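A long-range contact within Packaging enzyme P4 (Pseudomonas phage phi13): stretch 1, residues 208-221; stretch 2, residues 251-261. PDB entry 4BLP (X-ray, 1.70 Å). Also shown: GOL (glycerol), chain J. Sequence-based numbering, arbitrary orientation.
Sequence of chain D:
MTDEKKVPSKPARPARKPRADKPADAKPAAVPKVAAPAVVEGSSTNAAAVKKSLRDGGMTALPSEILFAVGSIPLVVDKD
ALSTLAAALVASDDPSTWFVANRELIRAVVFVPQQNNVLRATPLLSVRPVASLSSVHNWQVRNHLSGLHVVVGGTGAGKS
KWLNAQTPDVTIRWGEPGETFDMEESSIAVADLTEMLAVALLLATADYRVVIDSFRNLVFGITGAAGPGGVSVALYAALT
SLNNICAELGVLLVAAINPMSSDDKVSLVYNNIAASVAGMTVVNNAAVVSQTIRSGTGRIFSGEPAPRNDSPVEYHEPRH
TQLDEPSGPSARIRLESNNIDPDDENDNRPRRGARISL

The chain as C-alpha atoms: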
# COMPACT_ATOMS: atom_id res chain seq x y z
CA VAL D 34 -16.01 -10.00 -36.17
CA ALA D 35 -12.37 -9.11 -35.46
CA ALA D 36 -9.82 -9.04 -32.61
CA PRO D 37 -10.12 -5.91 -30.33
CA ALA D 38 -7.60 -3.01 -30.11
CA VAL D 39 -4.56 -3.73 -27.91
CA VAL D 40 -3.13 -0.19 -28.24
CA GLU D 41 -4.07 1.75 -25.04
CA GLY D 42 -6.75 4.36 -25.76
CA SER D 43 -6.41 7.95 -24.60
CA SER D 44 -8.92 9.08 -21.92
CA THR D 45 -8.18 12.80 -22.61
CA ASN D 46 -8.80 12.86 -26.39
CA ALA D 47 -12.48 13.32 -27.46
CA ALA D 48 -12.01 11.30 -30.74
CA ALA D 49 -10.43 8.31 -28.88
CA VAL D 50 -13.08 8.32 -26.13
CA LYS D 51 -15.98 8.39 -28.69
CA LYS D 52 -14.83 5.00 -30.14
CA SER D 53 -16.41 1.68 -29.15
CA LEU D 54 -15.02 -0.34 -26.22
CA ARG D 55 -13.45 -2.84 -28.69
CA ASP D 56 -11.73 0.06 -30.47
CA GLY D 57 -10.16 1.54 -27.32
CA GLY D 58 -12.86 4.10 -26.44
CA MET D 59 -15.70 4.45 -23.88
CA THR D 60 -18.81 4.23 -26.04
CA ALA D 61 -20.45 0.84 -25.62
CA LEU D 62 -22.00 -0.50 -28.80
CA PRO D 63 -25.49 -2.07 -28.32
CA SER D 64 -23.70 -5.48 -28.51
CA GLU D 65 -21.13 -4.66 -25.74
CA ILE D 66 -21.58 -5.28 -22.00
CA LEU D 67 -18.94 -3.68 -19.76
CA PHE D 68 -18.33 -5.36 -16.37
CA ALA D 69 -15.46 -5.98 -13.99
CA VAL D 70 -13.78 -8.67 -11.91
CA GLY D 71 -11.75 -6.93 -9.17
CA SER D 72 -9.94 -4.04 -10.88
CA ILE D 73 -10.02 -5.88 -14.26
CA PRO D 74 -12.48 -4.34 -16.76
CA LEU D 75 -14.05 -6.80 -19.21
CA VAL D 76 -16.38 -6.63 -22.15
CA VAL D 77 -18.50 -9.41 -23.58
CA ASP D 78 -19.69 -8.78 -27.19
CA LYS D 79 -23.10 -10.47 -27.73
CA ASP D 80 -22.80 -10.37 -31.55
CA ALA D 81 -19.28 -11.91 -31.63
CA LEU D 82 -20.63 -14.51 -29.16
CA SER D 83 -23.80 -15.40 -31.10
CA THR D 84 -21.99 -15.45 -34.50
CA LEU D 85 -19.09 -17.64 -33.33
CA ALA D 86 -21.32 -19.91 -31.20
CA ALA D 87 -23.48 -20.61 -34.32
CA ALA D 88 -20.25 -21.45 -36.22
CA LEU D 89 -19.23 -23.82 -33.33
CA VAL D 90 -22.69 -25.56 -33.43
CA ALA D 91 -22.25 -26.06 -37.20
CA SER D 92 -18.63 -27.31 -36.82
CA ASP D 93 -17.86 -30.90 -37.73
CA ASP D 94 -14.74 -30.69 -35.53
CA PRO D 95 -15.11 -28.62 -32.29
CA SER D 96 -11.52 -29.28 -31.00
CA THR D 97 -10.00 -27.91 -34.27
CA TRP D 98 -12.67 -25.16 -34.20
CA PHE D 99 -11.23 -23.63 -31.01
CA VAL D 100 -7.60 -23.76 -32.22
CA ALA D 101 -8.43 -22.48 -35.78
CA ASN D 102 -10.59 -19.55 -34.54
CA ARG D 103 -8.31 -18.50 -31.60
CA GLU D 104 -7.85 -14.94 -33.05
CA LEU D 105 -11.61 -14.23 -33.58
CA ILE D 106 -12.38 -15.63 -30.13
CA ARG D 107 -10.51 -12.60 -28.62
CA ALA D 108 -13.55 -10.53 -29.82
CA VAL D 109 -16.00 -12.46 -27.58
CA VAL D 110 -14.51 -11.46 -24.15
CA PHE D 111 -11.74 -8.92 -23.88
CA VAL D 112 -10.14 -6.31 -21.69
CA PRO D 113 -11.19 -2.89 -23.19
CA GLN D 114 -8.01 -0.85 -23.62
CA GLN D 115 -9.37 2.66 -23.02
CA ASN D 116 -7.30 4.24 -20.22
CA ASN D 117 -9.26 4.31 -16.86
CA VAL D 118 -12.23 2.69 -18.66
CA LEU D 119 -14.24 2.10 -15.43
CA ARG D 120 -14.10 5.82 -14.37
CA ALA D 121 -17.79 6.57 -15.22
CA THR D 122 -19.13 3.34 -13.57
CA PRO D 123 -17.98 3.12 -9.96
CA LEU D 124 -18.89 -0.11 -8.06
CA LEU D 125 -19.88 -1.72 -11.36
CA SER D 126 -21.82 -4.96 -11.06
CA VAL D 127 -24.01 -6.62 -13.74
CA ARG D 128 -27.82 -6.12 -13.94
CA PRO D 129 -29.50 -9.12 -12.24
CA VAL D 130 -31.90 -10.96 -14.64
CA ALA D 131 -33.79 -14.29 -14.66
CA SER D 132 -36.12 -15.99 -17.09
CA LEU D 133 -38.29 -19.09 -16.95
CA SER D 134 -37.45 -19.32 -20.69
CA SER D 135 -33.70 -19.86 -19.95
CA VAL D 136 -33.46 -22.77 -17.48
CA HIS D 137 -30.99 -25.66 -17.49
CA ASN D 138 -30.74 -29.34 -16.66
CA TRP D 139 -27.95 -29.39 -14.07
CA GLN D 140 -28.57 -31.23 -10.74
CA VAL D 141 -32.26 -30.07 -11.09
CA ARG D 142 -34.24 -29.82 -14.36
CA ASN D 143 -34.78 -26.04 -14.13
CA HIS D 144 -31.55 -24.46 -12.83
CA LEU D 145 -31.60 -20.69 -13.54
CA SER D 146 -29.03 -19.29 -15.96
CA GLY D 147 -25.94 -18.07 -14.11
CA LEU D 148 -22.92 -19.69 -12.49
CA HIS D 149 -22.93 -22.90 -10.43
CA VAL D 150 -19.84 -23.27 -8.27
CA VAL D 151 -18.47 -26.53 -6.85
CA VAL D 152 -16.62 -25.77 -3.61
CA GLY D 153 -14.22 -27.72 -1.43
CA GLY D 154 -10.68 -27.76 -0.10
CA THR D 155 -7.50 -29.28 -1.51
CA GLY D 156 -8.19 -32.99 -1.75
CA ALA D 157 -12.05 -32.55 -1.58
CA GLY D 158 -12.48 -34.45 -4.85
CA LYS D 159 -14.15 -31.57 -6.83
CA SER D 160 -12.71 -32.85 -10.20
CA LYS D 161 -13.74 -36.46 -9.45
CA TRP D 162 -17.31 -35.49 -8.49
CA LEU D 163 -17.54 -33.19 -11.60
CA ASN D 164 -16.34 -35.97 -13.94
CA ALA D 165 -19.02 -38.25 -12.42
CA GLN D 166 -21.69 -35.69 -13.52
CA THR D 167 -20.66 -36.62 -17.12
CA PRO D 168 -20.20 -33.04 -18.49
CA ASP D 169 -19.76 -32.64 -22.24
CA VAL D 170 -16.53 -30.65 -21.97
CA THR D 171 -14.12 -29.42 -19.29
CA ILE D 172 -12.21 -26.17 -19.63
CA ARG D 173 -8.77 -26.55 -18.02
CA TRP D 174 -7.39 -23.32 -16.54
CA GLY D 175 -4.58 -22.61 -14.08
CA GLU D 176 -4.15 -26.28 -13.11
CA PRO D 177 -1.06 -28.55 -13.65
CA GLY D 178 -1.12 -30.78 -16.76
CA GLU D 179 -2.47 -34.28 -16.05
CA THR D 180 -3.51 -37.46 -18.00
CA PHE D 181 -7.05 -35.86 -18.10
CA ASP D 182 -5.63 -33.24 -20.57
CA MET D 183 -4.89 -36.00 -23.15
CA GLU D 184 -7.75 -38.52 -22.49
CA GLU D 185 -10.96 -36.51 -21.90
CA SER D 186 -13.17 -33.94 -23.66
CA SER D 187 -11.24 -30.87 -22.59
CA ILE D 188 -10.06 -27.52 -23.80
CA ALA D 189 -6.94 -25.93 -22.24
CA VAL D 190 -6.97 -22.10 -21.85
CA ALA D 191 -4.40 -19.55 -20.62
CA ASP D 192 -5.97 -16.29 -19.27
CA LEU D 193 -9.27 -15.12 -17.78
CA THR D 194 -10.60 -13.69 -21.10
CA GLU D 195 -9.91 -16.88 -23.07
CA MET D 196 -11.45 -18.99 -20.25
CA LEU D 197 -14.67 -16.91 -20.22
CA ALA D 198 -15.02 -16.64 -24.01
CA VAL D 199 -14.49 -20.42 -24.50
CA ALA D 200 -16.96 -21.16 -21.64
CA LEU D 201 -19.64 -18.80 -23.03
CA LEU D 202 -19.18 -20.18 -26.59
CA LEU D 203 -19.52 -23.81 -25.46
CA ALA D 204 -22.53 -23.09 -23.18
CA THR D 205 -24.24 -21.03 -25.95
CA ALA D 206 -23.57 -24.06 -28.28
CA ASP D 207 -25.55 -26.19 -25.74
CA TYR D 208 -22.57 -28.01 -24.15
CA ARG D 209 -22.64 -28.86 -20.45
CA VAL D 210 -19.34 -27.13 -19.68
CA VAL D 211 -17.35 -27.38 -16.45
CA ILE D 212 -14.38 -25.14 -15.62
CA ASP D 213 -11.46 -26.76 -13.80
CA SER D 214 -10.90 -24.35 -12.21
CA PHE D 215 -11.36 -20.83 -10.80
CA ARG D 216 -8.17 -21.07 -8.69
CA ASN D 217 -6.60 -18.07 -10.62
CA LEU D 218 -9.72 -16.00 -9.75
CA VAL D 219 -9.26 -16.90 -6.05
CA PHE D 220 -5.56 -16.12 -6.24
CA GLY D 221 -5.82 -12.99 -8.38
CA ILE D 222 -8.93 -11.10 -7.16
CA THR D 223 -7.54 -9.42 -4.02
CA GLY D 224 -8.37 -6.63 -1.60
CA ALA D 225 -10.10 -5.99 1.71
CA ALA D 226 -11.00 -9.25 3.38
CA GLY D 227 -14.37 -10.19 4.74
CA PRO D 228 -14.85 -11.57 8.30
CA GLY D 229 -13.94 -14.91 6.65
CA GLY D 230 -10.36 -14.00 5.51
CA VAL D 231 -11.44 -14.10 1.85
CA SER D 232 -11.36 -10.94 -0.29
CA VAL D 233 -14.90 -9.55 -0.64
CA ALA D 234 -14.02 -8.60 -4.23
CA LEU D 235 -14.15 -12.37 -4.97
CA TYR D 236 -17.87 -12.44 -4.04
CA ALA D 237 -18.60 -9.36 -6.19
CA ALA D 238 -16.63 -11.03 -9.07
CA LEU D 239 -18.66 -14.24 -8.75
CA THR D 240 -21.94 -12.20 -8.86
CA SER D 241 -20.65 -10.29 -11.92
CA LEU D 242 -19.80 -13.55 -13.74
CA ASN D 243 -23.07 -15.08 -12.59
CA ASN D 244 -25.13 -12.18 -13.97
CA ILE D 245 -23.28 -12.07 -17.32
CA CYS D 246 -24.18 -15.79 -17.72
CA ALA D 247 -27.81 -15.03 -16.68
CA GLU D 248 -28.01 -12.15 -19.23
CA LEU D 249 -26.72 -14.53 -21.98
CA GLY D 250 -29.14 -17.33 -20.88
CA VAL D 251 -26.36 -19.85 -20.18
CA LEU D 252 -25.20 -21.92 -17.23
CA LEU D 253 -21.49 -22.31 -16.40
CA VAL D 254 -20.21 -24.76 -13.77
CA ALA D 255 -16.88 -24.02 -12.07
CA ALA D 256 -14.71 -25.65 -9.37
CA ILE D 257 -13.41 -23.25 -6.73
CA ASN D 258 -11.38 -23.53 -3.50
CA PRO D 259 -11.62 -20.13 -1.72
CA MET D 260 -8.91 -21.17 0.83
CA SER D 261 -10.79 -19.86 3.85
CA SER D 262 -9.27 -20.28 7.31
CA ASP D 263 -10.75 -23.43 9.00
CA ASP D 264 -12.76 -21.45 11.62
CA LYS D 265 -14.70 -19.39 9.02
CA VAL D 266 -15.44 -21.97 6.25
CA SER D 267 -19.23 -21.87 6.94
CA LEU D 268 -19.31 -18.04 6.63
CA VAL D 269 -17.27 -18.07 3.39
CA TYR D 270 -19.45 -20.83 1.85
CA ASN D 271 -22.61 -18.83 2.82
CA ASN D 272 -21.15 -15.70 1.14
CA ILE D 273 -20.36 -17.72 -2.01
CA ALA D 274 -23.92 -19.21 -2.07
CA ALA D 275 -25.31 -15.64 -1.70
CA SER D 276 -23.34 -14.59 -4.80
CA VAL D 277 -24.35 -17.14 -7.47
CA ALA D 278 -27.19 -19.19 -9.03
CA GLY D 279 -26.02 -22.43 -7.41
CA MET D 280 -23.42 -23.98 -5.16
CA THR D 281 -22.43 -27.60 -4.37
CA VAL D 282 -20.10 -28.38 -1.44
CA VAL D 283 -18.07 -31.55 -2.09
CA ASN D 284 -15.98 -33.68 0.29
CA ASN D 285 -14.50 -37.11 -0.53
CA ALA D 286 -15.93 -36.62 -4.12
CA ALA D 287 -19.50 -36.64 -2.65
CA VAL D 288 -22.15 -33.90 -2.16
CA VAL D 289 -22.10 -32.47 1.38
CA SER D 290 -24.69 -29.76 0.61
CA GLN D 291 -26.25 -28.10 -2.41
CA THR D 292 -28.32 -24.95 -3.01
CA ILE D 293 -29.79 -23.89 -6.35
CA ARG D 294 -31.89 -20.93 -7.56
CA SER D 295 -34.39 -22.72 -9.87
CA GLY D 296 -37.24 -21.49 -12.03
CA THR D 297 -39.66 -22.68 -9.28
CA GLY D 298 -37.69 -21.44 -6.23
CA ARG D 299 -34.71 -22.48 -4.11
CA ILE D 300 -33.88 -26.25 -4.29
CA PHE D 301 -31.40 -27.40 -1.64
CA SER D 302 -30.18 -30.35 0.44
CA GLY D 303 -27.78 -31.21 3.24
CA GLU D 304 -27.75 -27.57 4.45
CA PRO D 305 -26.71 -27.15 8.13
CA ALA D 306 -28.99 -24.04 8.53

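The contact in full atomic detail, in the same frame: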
# COMPACT_ATOMS: atom_id res chain seq x y z
N TYR D 208 -23.41 -27.06 -24.85
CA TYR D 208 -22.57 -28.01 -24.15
C TYR D 208 -22.75 -27.84 -22.65
O TYR D 208 -22.83 -26.70 -22.18
CB TYR D 208 -21.07 -27.78 -24.46
CG TYR D 208 -20.64 -28.21 -25.83
CD1 TYR D 208 -20.86 -27.40 -26.94
CD2 TYR D 208 -19.95 -29.40 -26.02
CE1 TYR D 208 -20.49 -27.81 -28.22
CE2 TYR D 208 -19.54 -29.80 -27.29
CZ TYR D 208 -19.85 -29.02 -28.39
OH TYR D 208 -19.42 -29.40 -29.65
N ARG D 209 -22.73 -28.94 -21.90
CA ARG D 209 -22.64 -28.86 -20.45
C ARG D 209 -21.16 -28.67 -20.21
O ARG D 209 -20.39 -29.62 -20.40
CB ARG D 209 -23.18 -30.12 -19.73
CG ARG D 209 -22.87 -30.10 -18.20
CD ARG D 209 -23.49 -28.90 -17.45
NE ARG D 209 -24.96 -28.91 -17.58
CZ ARG D 209 -25.68 -27.92 -18.10
NH1 ARG D 209 -25.10 -26.77 -18.42
NH2 ARG D 209 -26.99 -28.06 -18.26
N VAL D 210 -20.76 -27.46 -19.83
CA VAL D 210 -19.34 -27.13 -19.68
C VAL D 210 -19.00 -26.92 -18.22
O VAL D 210 -19.72 -26.23 -17.48
CB VAL D 210 -18.94 -25.90 -20.58
CG1 VAL D 210 -19.91 -24.74 -20.44
CG2 VAL D 210 -17.51 -25.43 -20.32
N VAL D 211 -17.88 -27.51 -17.82
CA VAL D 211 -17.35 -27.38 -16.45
C VAL D 211 -16.00 -26.72 -16.56
O VAL D 211 -15.25 -27.04 -17.47
CB VAL D 211 -17.25 -28.79 -15.80
CG1 VAL D 211 -16.29 -28.80 -14.61
CG2 VAL D 211 -18.66 -29.33 -15.46
N ILE D 212 -15.68 -25.82 -15.64
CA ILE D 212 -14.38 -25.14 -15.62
C ILE D 212 -13.57 -25.65 -14.44
O ILE D 212 -13.96 -25.48 -13.29
CB ILE D 212 -14.51 -23.61 -15.58
CG1 ILE D 212 -15.32 -23.14 -16.83
CG2 ILE D 212 -13.12 -22.95 -15.57
CD1 ILE D 212 -16.35 -22.11 -16.49
N ASP D 213 -12.41 -26.26 -14.77
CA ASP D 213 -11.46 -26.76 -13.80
C ASP D 213 -10.17 -25.97 -13.98
O ASP D 213 -9.36 -26.34 -14.82
CB ASP D 213 -11.23 -28.27 -14.02
CG ASP D 213 -10.28 -28.88 -13.01
OD1 ASP D 213 -10.03 -28.23 -11.97
OD2 ASP D 213 -9.71 -29.95 -13.31
N SER D 214 -10.02 -24.82 -13.29
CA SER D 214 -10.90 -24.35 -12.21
C SER D 214 -10.84 -22.83 -12.11
O SER D 214 -10.21 -22.17 -12.95
CB SER D 214 -10.40 -24.94 -10.88
OG SER D 214 -9.17 -24.33 -10.51
N PHE D 215 -11.43 -22.27 -11.04
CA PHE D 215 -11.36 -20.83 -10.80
C PHE D 215 -10.24 -20.49 -9.81
O PHE D 215 -10.23 -19.39 -9.24
CB PHE D 215 -12.74 -20.31 -10.30
CG PHE D 215 -13.74 -19.94 -11.37
CD1 PHE D 215 -13.50 -20.22 -12.71
CD2 PHE D 215 -14.92 -19.27 -11.04
CE1 PHE D 215 -14.44 -19.87 -13.70
CE2 PHE D 215 -15.85 -18.89 -12.04
CZ PHE D 215 -15.61 -19.20 -13.36
N ARG D 216 -9.25 -21.38 -9.63
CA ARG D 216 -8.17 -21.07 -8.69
C ARG D 216 -7.46 -19.71 -9.03
O ARG D 216 -7.14 -18.97 -8.11
CB ARG D 216 -7.19 -22.23 -8.52
CG ARG D 216 -6.25 -22.50 -9.63
CD ARG D 216 -5.67 -23.90 -9.39
NE ARG D 216 -4.82 -24.01 -8.21
CZ ARG D 216 -3.50 -24.15 -8.26
NH1 ARG D 216 -2.87 -24.19 -9.43
NH2 ARG D 216 -2.79 -24.29 -7.15
N ASN D 217 -7.25 -19.36 -10.34
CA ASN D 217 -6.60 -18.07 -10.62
C ASN D 217 -7.48 -16.87 -10.24
O ASN D 217 -6.94 -15.80 -9.97
CB ASN D 217 -6.20 -17.98 -12.09
CG ASN D 217 -4.76 -18.36 -12.27
OD1 ASN D 217 -4.18 -19.02 -11.42
ND2 ASN D 217 -4.14 -17.87 -13.33
N LEU D 218 -8.82 -17.06 -10.21
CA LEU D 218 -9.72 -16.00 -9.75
C LEU D 218 -9.54 -15.84 -8.23
O LEU D 218 -9.40 -14.71 -7.72
CB LEU D 218 -11.17 -16.38 -10.11
CG LEU D 218 -12.16 -15.24 -10.10
CD1 LEU D 218 -11.92 -14.31 -11.34
CD2 LEU D 218 -13.62 -15.79 -10.09
N VAL D 219 -9.51 -16.97 -7.50
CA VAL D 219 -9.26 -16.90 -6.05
C VAL D 219 -7.93 -16.25 -5.76
O VAL D 219 -7.82 -15.40 -4.87
CB VAL D 219 -9.33 -18.32 -5.41
CG1 VAL D 219 -8.91 -18.28 -3.91
CG2 VAL D 219 -10.70 -18.93 -5.58
N PHE D 220 -6.89 -16.65 -6.49
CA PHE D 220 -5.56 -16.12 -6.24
C PHE D 220 -5.39 -14.66 -6.69
O PHE D 220 -4.67 -13.91 -6.05
CB PHE D 220 -4.50 -16.99 -6.97
CG PHE D 220 -4.38 -18.44 -6.51
CD1 PHE D 220 -4.92 -18.86 -5.30
CD2 PHE D 220 -3.74 -19.38 -7.31
CE1 PHE D 220 -4.79 -20.19 -4.89
CE2 PHE D 220 -3.62 -20.71 -6.90
CZ PHE D 220 -4.11 -21.09 -5.68
N GLY D 221 -6.05 -14.29 -7.76
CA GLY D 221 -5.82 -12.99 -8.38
C GLY D 221 -6.75 -11.85 -8.03
O GLY D 221 -6.37 -10.70 -8.26
N VAL D 251 -27.18 -18.65 -20.26
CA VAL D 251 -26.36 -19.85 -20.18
C VAL D 251 -26.09 -20.22 -18.74
O VAL D 251 -26.25 -19.39 -17.83
CB VAL D 251 -25.02 -19.70 -20.97
CG1 VAL D 251 -25.28 -19.46 -22.46
CG2 VAL D 251 -24.10 -18.61 -20.36
N LEU D 252 -25.63 -21.47 -18.54
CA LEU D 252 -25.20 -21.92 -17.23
C LEU D 252 -23.76 -22.40 -17.33
O LEU D 252 -23.46 -23.26 -18.19
CB LEU D 252 -26.10 -23.05 -16.69
CG LEU D 252 -25.61 -23.69 -15.38
CD1 LEU D 252 -25.73 -22.70 -14.21
CD2 LEU D 252 -26.48 -24.92 -15.03
N LEU D 253 -22.87 -21.85 -16.51
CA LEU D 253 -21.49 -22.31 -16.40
C LEU D 253 -21.33 -22.99 -15.06
O LEU D 253 -21.97 -22.57 -14.09
CB LEU D 253 -20.45 -21.15 -16.51
CG LEU D 253 -20.42 -20.41 -17.85
CD1 LEU D 253 -19.28 -19.38 -17.88
CD2 LEU D 253 -20.33 -21.37 -19.01
N VAL D 254 -20.50 -24.03 -15.01
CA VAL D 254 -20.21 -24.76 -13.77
C VAL D 254 -18.73 -24.58 -13.51
O VAL D 254 -17.94 -24.74 -14.45
CB VAL D 254 -20.61 -26.25 -13.85
CG1 VAL D 254 -20.27 -26.96 -12.52
CG2 VAL D 254 -22.11 -26.38 -14.18
N ALA D 255 -18.32 -24.19 -12.30
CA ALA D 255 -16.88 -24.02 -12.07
C ALA D 255 -16.46 -24.55 -10.72
O ALA D 255 -17.18 -24.31 -9.75
CB ALA D 255 -16.53 -22.54 -12.16
N ALA D 256 -15.29 -25.22 -10.65
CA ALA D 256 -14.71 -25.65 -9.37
C ALA D 256 -13.99 -24.47 -8.73
O ALA D 256 -13.30 -23.70 -9.42
CB ALA D 256 -13.72 -26.80 -9.59
N ILE D 257 -14.13 -24.31 -7.41
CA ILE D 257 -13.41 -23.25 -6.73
C ILE D 257 -13.03 -23.68 -5.32
O ILE D 257 -13.80 -24.38 -4.66
CB ILE D 257 -14.25 -21.93 -6.75
CG1 ILE D 257 -13.40 -20.71 -6.38
CG2 ILE D 257 -15.53 -22.02 -5.88
CD1 ILE D 257 -14.12 -19.35 -6.72
N ASN D 258 -11.84 -23.28 -4.88
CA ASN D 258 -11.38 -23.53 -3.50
C ASN D 258 -11.02 -22.16 -2.93
O ASN D 258 -9.95 -21.67 -3.26
CB ASN D 258 -10.22 -24.51 -3.46
CG ASN D 258 -9.59 -24.60 -2.07
OD1 ASN D 258 -10.12 -24.08 -1.08
ND2 ASN D 258 -8.46 -25.30 -1.96
N PRO D 259 -11.91 -21.50 -2.15
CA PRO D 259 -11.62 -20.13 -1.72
C PRO D 259 -10.51 -19.98 -0.68
O PRO D 259 -10.10 -18.85 -0.38
CB PRO D 259 -12.97 -19.64 -1.16
CG PRO D 259 -13.62 -20.90 -0.65
CD PRO D 259 -13.25 -21.93 -1.69
N MET D 260 -10.02 -21.12 -0.14
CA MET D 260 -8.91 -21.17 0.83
C MET D 260 -9.18 -20.31 2.06
O MET D 260 -8.36 -19.49 2.49
CB MET D 260 -7.58 -20.79 0.18
CG MET D 260 -7.15 -21.76 -0.88
SD MET D 260 -5.39 -21.57 -1.25
CE MET D 260 -5.19 -23.00 -2.31
N SER D 261 -10.36 -20.51 2.63
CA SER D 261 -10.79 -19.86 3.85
C SER D 261 -10.00 -20.45 5.00
O SER D 261 -9.61 -21.63 4.94
CB SER D 261 -12.27 -20.16 4.07
OG SER D 261 -12.68 -19.82 5.39
C1 GOL J . -26.13 -26.83 -21.75
O1 GOL J . -27.28 -27.66 -21.88
C2 GOL J . -26.56 -25.49 -21.20
O2 GOL J . -27.11 -25.69 -19.89
C3 GOL J . -25.43 -24.49 -21.12
O3 GOL J . -25.94 -23.18 -20.86
O HOH W 1 -22.44 -25.77 -18.24

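The contact is a parallel pairing of two buried β-strands, 210-213 and 252-257, extended at one end by a water and a glycerol and at the other by apolar packing of a short helix; together the stretches bury 795 Å². The strand axes approach to 4.5 Å with 24° between their N-to-C directions, and the bridges pair Val211 with Val254 and Ile212 with Ala255. Ile212 is bonded through both its backbone N and its backbone O, to residues on each side of Ala255, as expected in a parallel pair: its N donates to Val254 O (2.8 Å), and its O accepts from Ala256 N (3.0 Å, 169°). Val254 N to Val210 O, at 3.4 Å, is a weak bond. Beyond the strand, after the cis peptide preceding Ser214, Phe215 N still reaches Ala256 O (2.9 Å, 163°), so backbone hydrogen bonding continues past the strand to Phe215, the N-cap of the helix.

Val211 and Val254 share one face of the sheet, with Val211 CG2 4.0 Å from Val254 CB. On the other face, Ile212 CB lies 4.1 Å from Ala255 CB. The small Ala255 side chain suits its place beneath an aromatic ring: its CB sits 3.5 Å from the centroid of the Phe215 ring, 5° off the normal, a CH-pi contact. Val219, in the helix, points toward stretch 2 and brings CG2 to 3.3 Å from Ile257 CG1, a tight apolar fit. Further on, Met260 meets the edge of the Phe220 ring, with Met260 CE 3.8 Å from Phe220 CE1.

At the other end, water 1 links the stretches: it accepts from Arg209 NH1 (2.8 Å) and Val210 N (2.9 Å) and donates to Leu252 O (2.7 Å). The glycerol, probably from the crystallisation liquor, adds a second bridge, its O2 accepting from Arg209 NH1 (2.7 Å) and its O3 from Leu252 N (2.9 Å). Leu252 CD2 covers one face of the Arg209 guanidinium, leaving the group's polar edge available to O2.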